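Local coordinates for protein phytase (Debaryomyces castellii, PDB 2GFI) that probably releases phosphate from phytic acid (inositol hexakisphosphate) by hydrolysis, as a 3-phytase of the histidine acid phosphatase family, at residues V366-E378 with S386-P398. Numbering follows the deposited sequence.
Sequences VGITPQGARTIIE and SYVRYVINDAVIP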
ATOM      1  N   VAL A 366       3.833  -5.038 -23.182  1.00 20.38           N
ATOM      2  CA  VAL A 366       4.350  -5.138 -21.797  1.00 19.94           C
ATOM      3  C   VAL A 366       3.582  -6.155 -20.919  1.00 20.23           C
ATOM      4  O   VAL A 366       4.112  -6.630 -19.917  1.00 20.05           O
ATOM      5  CB  VAL A 366       4.385  -3.741 -21.141  1.00 19.66           C
ATOM      6  CG1 VAL A 366       2.974  -3.232 -20.886  1.00 19.24           C
ATOM      7  CG2 VAL A 366       5.215  -3.752 -19.873  1.00 18.74           C
ATOM      8  N   GLY A 367       2.338  -6.480 -21.297  1.00 20.83           N
ATOM      9  CA  GLY A 367       1.561  -7.508 -20.607  1.00 20.89           C
ATOM     10  C   GLY A 367       2.187  -8.877 -20.889  1.00 21.36           C
ATOM     11  O   GLY A 367       1.987  -9.839 -20.129  1.00 21.61           O
ATOM     12  N   ILE A 368       2.962  -8.956 -21.973  1.00 20.81           N
ATOM     13  CA  ILE A 368       3.540 -10.224 -22.413  1.00 20.56           C
ATOM     14  C   ILE A 368       5.011 -10.265 -22.069  1.00 20.94           C
ATOM     15  O   ILE A 368       5.454 -11.216 -21.408  1.00 21.55           O
ATOM     16  CB  ILE A 368       3.342 -10.498 -23.935  1.00 20.81           C
ATOM     17  CG1 ILE A 368       1.869 -10.390 -24.384  1.00 21.38           C
ATOM     18  CG2 ILE A 368       3.883 -11.899 -24.295  1.00 21.16           C
ATOM     19  CD1 ILE A 368       1.666 -10.732 -25.957  1.00 20.72           C
ATOM     20  N   THR A 369       5.770  -9.246 -22.499  1.00 20.44           N
ATOM     21  CA  THR A 369       7.208  -9.248 -22.290  1.00 20.80           C
ATOM     22  C   THR A 369       7.764  -7.995 -21.624  1.00 20.88           C
ATOM     23  O   THR A 369       8.456  -7.203 -22.278  1.00 21.37           O
ATOM     24  CB  THR A 369       8.002  -9.539 -23.598  1.00 21.24           C
ATOM     25  OG1 THR A 369       7.797  -8.473 -24.535  1.00 23.37           O
ATOM     26  CG2 THR A 369       7.494 -10.805 -24.326  1.00 19.44           C
ATOM     27  N   PRO A 370       7.508  -7.816 -20.324  1.00 20.37           N
ATOM     28  CA  PRO A 370       8.215  -6.804 -19.576  1.00 20.06           C
ATOM     29  C   PRO A 370       9.613  -7.359 -19.425  1.00 19.69           C
ATOM     30  O   PRO A 370       9.830  -8.532 -19.757  1.00 19.89           O
ATOM     31  CB  PRO A 370       7.502  -6.821 -18.223  1.00 19.36           C
ATOM     32  CG  PRO A 370       7.053  -8.260 -18.093  1.00 19.44           C
ATOM     33  CD  PRO A 370       6.558  -8.551 -19.460  1.00 20.56           C
ATOM     34  N   GLN A 371      10.552  -6.554 -18.931  1.00 19.35           N
ATOM     35  CA  GLN A 371      11.871  -7.107 -18.591  1.00 18.95           C
ATOM     36  C   GLN A 371      11.605  -8.179 -17.559  1.00 18.95           C
ATOM     37  O   GLN A 371      10.758  -7.978 -16.678  1.00 19.91           O
ATOM     38  CB  GLN A 371      12.771  -6.040 -18.023  1.00 17.54           C
ATOM     39  CG  GLN A 371      13.107  -4.941 -18.993  1.00 17.21           C
ATOM     40  CD  GLN A 371      14.199  -5.348 -19.998  1.00 20.46           C
ATOM     41  OE1 GLN A 371      14.578  -6.516 -20.071  1.00 18.00           O
ATOM     42  NE2 GLN A 371      14.700  -4.376 -20.760  1.00 16.71           N
ATOM     43  N   GLY A 372      12.267  -9.329 -17.686  1.00 18.16           N
ATOM     44  CA  GLY A 372      12.076 -10.397 -16.732  1.00 16.82           C
ATOM     45  C   GLY A 372      10.762 -11.113 -16.989  1.00 17.56           C
ATOM     46  O   GLY A 372      10.241 -11.789 -16.095  1.00 18.13           O
ATOM     47  N   ALA A 373      10.210 -10.957 -18.196  1.00 17.18           N
ATOM     48  CA  ALA A 373       8.978 -11.642 -18.604  1.00 16.64           C
ATOM     49  C   ALA A 373       9.000 -13.140 -18.298  1.00 16.97           C
ATOM     50  O   ALA A 373      10.025 -13.799 -18.464  1.00 16.60           O
ATOM     51  CB  ALA A 373       8.730 -11.438 -20.079  1.00 15.92           C
ATOM     52  N   ARG A 374       7.850 -13.673 -17.898  1.00 16.82           N
ATOM     53  CA  ARG A 374       7.728 -15.062 -17.571  1.00 16.96           C
ATOM     54  C   ARG A 374       6.451 -15.593 -18.177  1.00 18.08           C
ATOM     55  O   ARG A 374       5.354 -15.117 -17.889  1.00 19.44           O
ATOM     56  CB  ARG A 374       7.782 -15.280 -16.041  1.00 16.59           C
ATOM     57  CG  ARG A 374       6.843 -14.383 -15.222  1.00 16.39           C
ATOM     58  CD  ARG A 374       7.325 -14.071 -13.836  1.00 15.23           C
ATOM     59  NE  ARG A 374       8.481 -13.202 -13.923  1.00 16.50           N
ATOM     60  CZ  ARG A 374       9.198 -12.755 -12.899  1.00 18.77           C
ATOM     61  NH1 ARG A 374       8.894 -13.092 -11.644  1.00 19.58           N
ATOM     62  NH2 ARG A 374      10.213 -11.931 -13.142  1.00 18.16           N
ATOM     63  N   THR A 375       6.584 -16.554 -19.068  1.00 18.52           N
ATOM     64  CA  THR A 375       5.424 -17.238 -19.562  1.00 18.53           C
ATOM     65  C   THR A 375       5.512 -18.637 -18.986  1.00 19.26           C
ATOM     66  O   THR A 375       6.490 -19.349 -19.184  1.00 19.02           O
ATOM     67  CB  THR A 375       5.424 -17.224 -21.108  1.00 18.55           C
ATOM     68  OG1 THR A 375       4.853 -15.974 -21.546  1.00 19.02           O
ATOM     69  CG2 THR A 375       4.522 -18.345 -21.699  1.00 14.86           C
ATOM     70  N   ILE A 376       4.506 -19.007 -18.217  1.00 20.28           N
ATOM     71  CA  ILE A 376       4.515 -20.308 -17.573  1.00 21.20           C
ATOM     72  C   ILE A 376       3.299 -21.120 -18.033  1.00 22.57           C
ATOM     73  O   ILE A 376       2.179 -20.593 -18.104  1.00 22.53           O
ATOM     74  CB  ILE A 376       4.503 -20.124 -16.059  1.00 21.16           C
ATOM     75  CG1 ILE A 376       5.909 -19.739 -15.558  1.00 20.53           C
ATOM     76  CG2 ILE A 376       3.933 -21.361 -15.359  1.00 20.61           C
ATOM     77  CD1 ILE A 376       5.874 -19.117 -14.170  1.00 19.24           C
ATOM     78  N   ILE A 377       3.551 -22.379 -18.394  1.00 23.53           N
ATOM     79  CA  ILE A 377       2.508 -23.391 -18.525  1.00 24.09           C
ATOM     80  C   ILE A 377       2.549 -24.321 -17.324  1.00 24.59           C
ATOM     81  O   ILE A 377       3.585 -24.907 -17.038  1.00 24.98           O
ATOM     82  CB  ILE A 377       2.701 -24.164 -19.828  1.00 24.86           C
ATOM     83  CG1 ILE A 377       2.796 -23.162 -20.991  1.00 24.63           C
ATOM     84  CG2 ILE A 377       1.551 -25.166 -20.019  1.00 24.89           C
ATOM     85  CD1 ILE A 377       3.242 -23.745 -22.311  1.00 27.23           C
ATOM     86  N   GLU A 378       1.440 -24.406 -16.589  1.00 24.82           N
ATOM     87  CA  GLU A 378       1.298 -25.349 -15.487  1.00 25.46           C
ATOM     88  C   GLU A 378       0.439 -26.462 -16.011  1.00 25.10           C
ATOM     89  O   GLU A 378      -0.509 -26.207 -16.721  1.00 25.40           O
ATOM     90  CB  GLU A 378       0.550 -24.752 -14.284  1.00 25.13           C
ATOM     91  CG  GLU A 378       1.070 -23.410 -13.847  1.00 27.20           C
ATOM     92  CD  GLU A 378       0.321 -22.820 -12.679  1.00 25.13           C
ATOM     93  OE1 GLU A 378      -0.932 -22.802 -12.694  1.00 25.89           O
ATOM     94  OE2 GLU A 378       1.013 -22.365 -11.758  1.00 25.10           O
ATOM     95  N   SER A 386      -6.023 -34.404 -16.854  1.00 34.07           N
ATOM     96  CA  SER A 386      -4.934 -33.440 -16.735  1.00 32.45           C
ATOM     97  C   SER A 386      -5.320 -32.150 -17.404  1.00 30.51           C
ATOM     98  O   SER A 386      -5.939 -32.141 -18.489  1.00 29.37           O
ATOM     99  CB  SER A 386      -3.645 -33.937 -17.375  1.00 32.40           C
ATOM    100  OG  SER A 386      -3.067 -34.892 -16.548  1.00 32.95           O
ATOM    101  N   TYR A 387      -4.913 -31.069 -16.745  1.00 28.86           N
ATOM    102  CA  TYR A 387      -5.252 -29.717 -17.167  1.00 27.31           C
ATOM    103  C   TYR A 387      -3.994 -28.901 -17.377  1.00 26.79           C
ATOM    104  O   TYR A 387      -2.977 -29.102 -16.714  1.00 26.34           O
ATOM    105  CB  TYR A 387      -6.165 -29.061 -16.147  1.00 26.56           C
ATOM    106  CG  TYR A 387      -7.470 -29.790 -16.060  1.00 25.80           C
ATOM    107  CD1 TYR A 387      -8.528 -29.459 -16.900  1.00 24.42           C
ATOM    108  CD2 TYR A 387      -7.632 -30.848 -15.163  1.00 25.41           C
ATOM    109  CE1 TYR A 387      -9.718 -30.157 -16.838  1.00 26.52           C
ATOM    110  CE2 TYR A 387      -8.808 -31.538 -15.082  1.00 24.21           C
ATOM    111  CZ  TYR A 387      -9.841 -31.205 -15.923  1.00 25.59           C
ATOM    112  OH  TYR A 387     -11.013 -31.905 -15.846  1.00 27.76           O
ATOM    113  N   VAL A 388      -4.093 -27.986 -18.325  1.00 26.01           N
ATOM    114  CA  VAL A 388      -3.006 -27.113 -18.699  1.00 25.55           C
ATOM    115  C   VAL A 388      -3.519 -25.668 -18.571  1.00 24.39           C
ATOM    116  O   VAL A 388      -4.662 -25.384 -18.880  1.00 22.89           O
ATOM    117  CB  VAL A 388      -2.550 -27.472 -20.144  1.00 25.96           C
ATOM    118  CG1 VAL A 388      -1.675 -26.430 -20.710  1.00 28.09           C
ATOM    119  CG2 VAL A 388      -1.786 -28.813 -20.130  1.00 27.29           C
ATOM    120  N   ARG A 389      -2.694 -24.760 -18.074  1.00 23.55           N
ATOM    121  CA  ARG A 389      -3.051 -23.352 -18.173  1.00 22.83           C
ATOM    122  C   ARG A 389      -1.799 -22.495 -18.234  1.00 22.45           C
ATOM    123  O   ARG A 389      -0.708 -22.936 -17.862  1.00 21.88           O
ATOM    124  CB  ARG A 389      -3.967 -22.911 -17.015  1.00 22.20           C
ATOM    125  CG  ARG A 389      -3.266 -22.799 -15.696  1.00 21.50           C
ATOM    126  CD  ARG A 389      -4.141 -22.215 -14.622  1.00 19.09           C
ATOM    127  NE  ARG A 389      -3.444 -22.217 -13.357  1.00 16.92           N
ATOM    128  CZ  ARG A 389      -4.010 -21.882 -12.212  1.00 20.05           C
ATOM    129  NH1 ARG A 389      -5.308 -21.541 -12.196  1.00 18.62           N
ATOM    130  NH2 ARG A 389      -3.295 -21.912 -11.081  1.00 18.56           N
ATOM    131  N   TYR A 390      -1.988 -21.268 -18.704  1.00 22.50           N
ATOM    132  CA  TYR A 390      -0.923 -20.288 -18.823  1.00 22.24           C
ATOM    133  C   TYR A 390      -0.935 -19.266 -17.693  1.00 21.79           C
ATOM    134  O   TYR A 390      -1.985 -18.745 -17.346  1.00 21.67           O
ATOM    135  CB  TYR A 390      -1.102 -19.545 -20.123  1.00 22.59           C
ATOM    136  CG  TYR A 390      -0.617 -20.313 -21.307  1.00 23.19           C
ATOM    137  CD1 TYR A 390       0.700 -20.154 -21.763  1.00 22.49           C
ATOM    138  CD2 TYR A 390      -1.461 -21.213 -21.981  1.00 22.40           C
ATOM    139  CE1 TYR A 390       1.148 -20.850 -22.859  1.00 21.73           C
ATOM    140  CE2 TYR A 390      -1.003 -21.926 -23.093  1.00 22.27           C
ATOM    141  CZ  TYR A 390       0.294 -21.743 -23.508  1.00 23.04           C
ATOM    142  OH  TYR A 390       0.757 -22.438 -24.598  1.00 25.78           O
ATOM    143  N   VAL A 391       0.246 -18.968 -17.151  1.00 21.05           N
ATOM    144  CA  VAL A 391       0.426 -17.885 -16.208  1.00 20.03           C
ATOM    145  C   VAL A 391       1.474 -16.970 -16.855  1.00 20.52           C
ATOM    146  O   VAL A 391       2.666 -17.320 -16.949  1.00 20.88           O
ATOM    147  CB  VAL A 391       0.882 -18.411 -14.808  1.00 20.17           C
ATOM    148  CG1 VAL A 391       0.666 -17.370 -13.738  1.00 18.59           C
ATOM    149  CG2 VAL A 391       0.123 -19.699 -14.412  1.00 19.16           C
ATOM    150  N   ILE A 392       1.019 -15.806 -17.340  1.00 19.49           N
ATOM    151  CA  ILE A 392       1.869 -14.856 -18.020  1.00 17.93           C
ATOM    152  C   ILE A 392       2.108 -13.727 -17.037  1.00 18.51           C
ATOM    153  O   ILE A 392       1.168 -13.076 -16.556  1.00 18.58           O
ATOM    154  CB  ILE A 392       1.158 -14.315 -19.225  1.00 18.02           C
ATOM    155  CG1 ILE A 392       0.526 -15.444 -20.055  1.00 17.74           C
ATOM    156  CG2 ILE A 392       2.102 -13.353 -20.022  1.00 15.95           C
ATOM    157  CD1 ILE A 392       1.506 -16.591 -20.393  1.00 20.16           C
ATOM    158  N   ASN A 393       3.367 -13.518 -16.700  1.00 18.80           N
ATOM    159  CA  ASN A 393       3.745 -12.468 -15.754  1.00 18.89           C
ATOM    160  C   ASN A 393       2.831 -12.436 -14.547  1.00 18.90           C
ATOM    161  O   ASN A 393       2.283 -11.392 -14.180  1.00 18.48           O
ATOM    162  CB  ASN A 393       3.804 -11.164 -16.482  1.00 18.56           C
ATOM    163  CG  ASN A 393       4.698 -11.262 -17.635  1.00 17.98           C
ATOM    164  OD1 ASN A 393       4.341 -10.931 -18.759  1.00 20.39           O
ATOM    165  ND2 ASN A 393       5.873 -11.789 -17.387  1.00 17.43           N
ATOM    166  N   ASP A 394       2.693 -13.622 -13.961  1.00 17.99           N
ATOM    167  CA  ASP A 394       2.024 -13.829 -12.702  1.00 19.05           C
ATOM    168  C   ASP A 394       0.519 -13.722 -12.727  1.00 19.00           C
ATOM    169  O   ASP A 394      -0.087 -13.573 -11.676  1.00 19.92           O
ATOM    170  CB  ASP A 394       2.597 -12.947 -11.614  1.00 19.25           C
ATOM    171  CG  ASP A 394       3.994 -13.287 -11.293  1.00 21.46           C
ATOM    172  OD1 ASP A 394       4.252 -14.488 -11.032  1.00 24.70           O
ATOM    173  OD2 ASP A 394       4.905 -12.422 -11.244  1.00 23.11           O
ATOM    174  N   ALA A 395      -0.077 -13.835 -13.906  1.00 18.78           N
ATOM    175  CA  ALA A 395      -1.520 -13.815 -14.043  1.00 18.92           C
ATOM    176  C   ALA A 395      -1.956 -15.034 -14.829  1.00 18.77           C
ATOM    177  O   ALA A 395      -1.344 -15.344 -15.835  1.00 19.24           O
ATOM    178  CB  ALA A 395      -1.962 -12.555 -14.778  1.00 19.61           C
ATOM    179  N   VAL A 396      -3.002 -15.733 -14.386  1.00 18.27           N
ATOM    180  CA  VAL A 396      -3.515 -16.824 -15.198  1.00 17.55           C
ATOM    181  C   VAL A 396      -4.189 -16.151 -16.351  1.00 17.57           C
ATOM    182  O   VAL A 396      -4.990 -15.238 -16.152  1.00 17.59           O
ATOM    183  CB  VAL A 396      -4.526 -17.726 -14.454  1.00 17.35           C
ATOM    184  CG1 VAL A 396      -5.136 -18.749 -15.427  1.00 17.03           C
ATOM    185  CG2 VAL A 396      -3.877 -18.393 -13.204  1.00 16.04           C
ATOM    186  N   ILE A 397      -3.839 -16.574 -17.557  1.00 18.17           N
ATOM    187  CA  ILE A 397      -4.530 -16.137 -18.772  1.00 18.32           C
ATOM    188  C   ILE A 397      -5.218 -17.336 -19.392  1.00 19.53           C
ATOM    189  O   ILE A 397      -4.564 -18.127 -20.073  1.00 20.75           O
ATOM    190  CB  ILE A 397      -3.537 -15.487 -19.778  1.00 17.91           C
ATOM    191  CG1 ILE A 397      -2.655 -14.422 -19.081  1.00 15.98           C
ATOM    192  CG2 ILE A 397      -4.275 -14.952 -21.014  1.00 16.57           C
ATOM    193  CD1 ILE A 397      -3.385 -13.150 -18.560  1.00 15.88           C
ATOM    194  N   PRO A 398      -6.519 -17.508 -19.149  1.00 20.30           N
ATOM    195  CA  PRO A 398      -7.219 -18.640 -19.715  1.00 21.07           C
ATOM    196  C   PRO A 398      -7.225 -18.622 -21.258  1.00 22.23           C
ATOM    197  O   PRO A 398      -7.193 -17.552 -21.879  1.00 22.29           O
ATOM    198  CB  PRO A 398      -8.638 -18.506 -19.142  1.00 21.18           C
ATOM    199  CG  PRO A 398      -8.455 -17.715 -17.857  1.00 20.77           C
ATOM    200  CD  PRO A 398      -7.408 -16.685 -18.296  1.00 20.78           C
TER
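Val388, in the antiparallel beta hairpin of strands 374-382 and 385-392, part of the central sheet of this histidine phosphatase, lays CG1 3.5 Å from CG2 of Ile377; helix 302-318 covers both. Arg389 pairs with Glu378 through two backbone bonds, and their side chains run alongside each other on one face. NE and NH2 of Arg389 both grip Glu378 OE1, NE at 2.7 Å, with carboxylate and guanidinium only 23° from coplanar. Lys147 and Tyr148 take OE2, so this buried carboxylate is held at both oxygens. On the other face, Tyr390 lies beside Ile377, whose CG1 comes 3.4 Å from CE1 of the ring; the phenol hydroxyl bonds to Tyr415. Val391 faces Ile376 and sets CG2 over the face of the Glu378 carboxylate, 3.6 Å from CD. Ile392, with CG1 anti to its carbonyl carbon (chi1 -47°) and the chain bent again (chi2 -51°), brings CD1 against Thr375, whose OG1 bonds to His340. It also starts a type I' turn to Ala395, and Asn393, inside it, fills the bend after helix 365-368, its amide against the Pro370 ring. The backbone N-H of Asn393 points almost straight at Arg374 O, N to O 2.8 Å.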